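PDB 2HK0: D-psicose 3-epimerase from Agrobacterium tumefaciens, which probably interconverts D-fructose and D-psicose by metal-dependent epimerisation at C3 of the free, non-phosphorylated ketose. Local coordinates for residues Glu185-Val190 with Ile218-Pro223. Numbering follows the deposited sequence.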
loop_
_atom_site.group_PDB
_atom_site.type_symbol
_atom_site.label_atom_id
_atom_site.label_comp_id
_atom_site.label_asym_id
_atom_site.label_seq_id
_atom_site.Cartn_x
_atom_site.Cartn_y
_atom_site.Cartn_z
ATOM N N GLU A 185 -1.179 -24.046 2.716
ATOM C CA GLU A 185 -0.689 -25.245 3.393
ATOM C C GLU A 185 -1.626 -25.575 4.555
ATOM O O GLU A 185 -1.900 -26.748 4.827
ATOM C CB GLU A 185 0.733 -25.029 3.925
ATOM C CG GLU A 185 1.801 -24.889 2.852
ATOM C CD GLU A 185 3.196 -24.714 3.437
ATOM O OE1 GLU A 185 3.351 -23.939 4.404
ATOM O OE2 GLU A 185 4.140 -25.344 2.929
ATOM N N GLY A 186 -2.114 -24.535 5.238
ATOM C CA GLY A 186 -3.017 -24.731 6.361
ATOM C C GLY A 186 -4.295 -25.402 5.891
ATOM O O GLY A 186 -4.783 -26.347 6.508
ATOM N N VAL A 187 -4.843 -24.915 4.788
ATOM C CA VAL A 187 -6.051 -25.509 4.234
ATOM C C VAL A 187 -5.828 -26.976 3.812
ATOM O O VAL A 187 -6.693 -27.819 4.031
ATOM C CB VAL A 187 -6.545 -24.696 3.031
ATOM C CG1 VAL A 187 -7.580 -25.504 2.229
ATOM C CG2 VAL A 187 -7.174 -23.375 3.523
ATOM N N ALA A 188 -4.667 -27.287 3.237
ATOM C CA ALA A 188 -4.407 -28.664 2.800
ATOM C C ALA A 188 -4.384 -29.570 4.022
ATOM O O ALA A 188 -4.950 -30.658 4.015
ATOM C CB ALA A 188 -3.076 -28.756 2.045
ATOM N N PHE A 189 -3.737 -29.101 5.079
ATOM C CA PHE A 189 -3.643 -29.871 6.308
ATOM C C PHE A 189 -5.039 -30.151 6.881
ATOM O O PHE A 189 -5.343 -31.277 7.261
ATOM C CB PHE A 189 -2.795 -29.105 7.332
ATOM C CG PHE A 189 -2.682 -29.788 8.663
ATOM C CD1 PHE A 189 -3.668 -29.625 9.635
ATOM C CD2 PHE A 189 -1.580 -30.581 8.952
ATOM C CE1 PHE A 189 -3.549 -30.248 10.884
ATOM C CE2 PHE A 189 -1.447 -31.217 10.204
ATOM C CZ PHE A 189 -2.426 -31.051 11.167
ATOM N N VAL A 190 -5.867 -29.111 6.959
ATOM C CA VAL A 190 -7.216 -29.236 7.481
ATOM C C VAL A 190 -8.065 -30.208 6.634
ATOM O O VAL A 190 -8.817 -31.030 7.179
ATOM C CB VAL A 190 -7.870 -27.832 7.580
ATOM C CG1 VAL A 190 -9.382 -27.935 7.813
ATOM C CG2 VAL A 190 -7.227 -27.077 8.743
ATOM N N ILE A 218 -6.548 -14.956 2.912
ATOM C CA ILE A 218 -7.819 -15.001 3.633
ATOM C C ILE A 218 -8.889 -15.679 2.793
ATOM O O ILE A 218 -9.655 -16.504 3.287
ATOM C CB ILE A 218 -8.254 -13.580 4.021
ATOM C CG1 ILE A 218 -7.329 -13.082 5.134
ATOM C CG2 ILE A 218 -9.722 -13.563 4.457
ATOM C CD1 ILE A 218 -7.480 -11.606 5.484
ATOM N N ARG A 219 -8.924 -15.348 1.509
ATOM C CA ARG A 219 -9.893 -15.955 0.625
ATOM C C ARG A 219 -9.574 -17.441 0.456
ATOM O O ARG A 219 -10.480 -18.256 0.317
ATOM C CB ARG A 219 -9.866 -15.255 -0.727
ATOM C CG ARG A 219 -11.166 -14.603 -1.079
ATOM C CD ARG A 219 -10.999 -13.133 -1.321
ATOM N NE ARG A 219 -9.754 -12.843 -2.015
ATOM C CZ ARG A 219 -9.232 -11.628 -2.086
ATOM N NH1 ARG A 219 -9.866 -10.614 -1.514
ATOM N NH2 ARG A 219 -8.058 -11.446 -2.678
ATOM N N THR A 220 -8.284 -17.783 0.455
ATOM C CA THR A 220 -7.871 -19.178 0.320
ATOM C C THR A 220 -8.409 -19.952 1.519
ATOM O O THR A 220 -8.926 -21.060 1.378
ATOM C CB THR A 220 -6.333 -19.298 0.261
ATOM O OG1 THR A 220 -5.873 -18.803 -0.998
ATOM C CG2 THR A 220 -5.893 -20.736 0.412
ATOM N N ALA A 221 -8.296 -19.365 2.704
ATOM C CA ALA A 221 -8.804 -20.019 3.913
ATOM C C ALA A 221 -10.310 -20.166 3.763
ATOM O O ALA A 221 -10.890 -21.196 4.120
ATOM C CB ALA A 221 -8.483 -19.177 5.152
ATOM N N GLY A 222 -10.933 -19.111 3.246
ATOM C CA GLY A 222 -12.364 -19.102 3.003
ATOM C C GLY A 222 -13.243 -19.678 4.098
ATOM O O GLY A 222 -13.152 -19.283 5.258
ATOM N N PRO A 223 -14.112 -20.632 3.752
ATOM C CA PRO A 223 -15.012 -21.248 4.731
ATOM C C PRO A 223 -14.296 -21.950 5.883
ATOM O O PRO A 223 -14.901 -22.187 6.922
ATOM C CB PRO A 223 -15.832 -22.223 3.875
ATOM C CG PRO A 223 -15.791 -21.586 2.496
ATOM C CD PRO A 223 -14.338 -21.201 2.408
#
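Val187 packs against the backbone of Thr220 and Ala221 in a small van der Waals contact between helices on the outer layer of the barrel, where helix 183-193 lies beside the C-terminal end of helix 214-221. The two segments together bury 93 Å² against each other, and every approach within 4.2 Å is made by one methyl, Val187 CG2. Val187 CG2 comes to 3.6 Å from the carbonyl oxygen Thr220 O and to 3.8 Å from Ala221 CA, so it rests on the main chain where these two residues join. The torsion explains which branch is used: with chi1 at 165°, CG1 stands anti to the backbone N, while CG2 is anti to the carbonyl carbon and reaches across to the neighbouring helix. The Thr220 side chain meets the same methyl by its own, CG2 to CG2 at 4.3 Å, a looser approach. Its hydroxyl OG1 is instead hydrogen-bonded to the backbone oxygen of Asp216, one helical turn earlier. In the eight-stranded TIM barrel of the xylose isomerase-like family, helix 183-193 follows strand 166-170, and helix 214-221 comes after strand 198-203 and the short helix 204-210; both cover the outside of the parallel sheet. Both sides of the contact also meet strand 198-203: Val187 touches Val200, and the methyl of Ala221, which lies to one side of Val187, touches Leu202. The backbones are close here, with CA of Val187 and CA of Ala221 6.1 Å apart. Gly222 is the first residue to leave helical phi/psi: its N still bonds to Ile218 O at 2.9 Å, but its phi is positive, 44°, and the chain passes through Pro223 toward Leu224, which the side chains of both Val187 and Val190 touch.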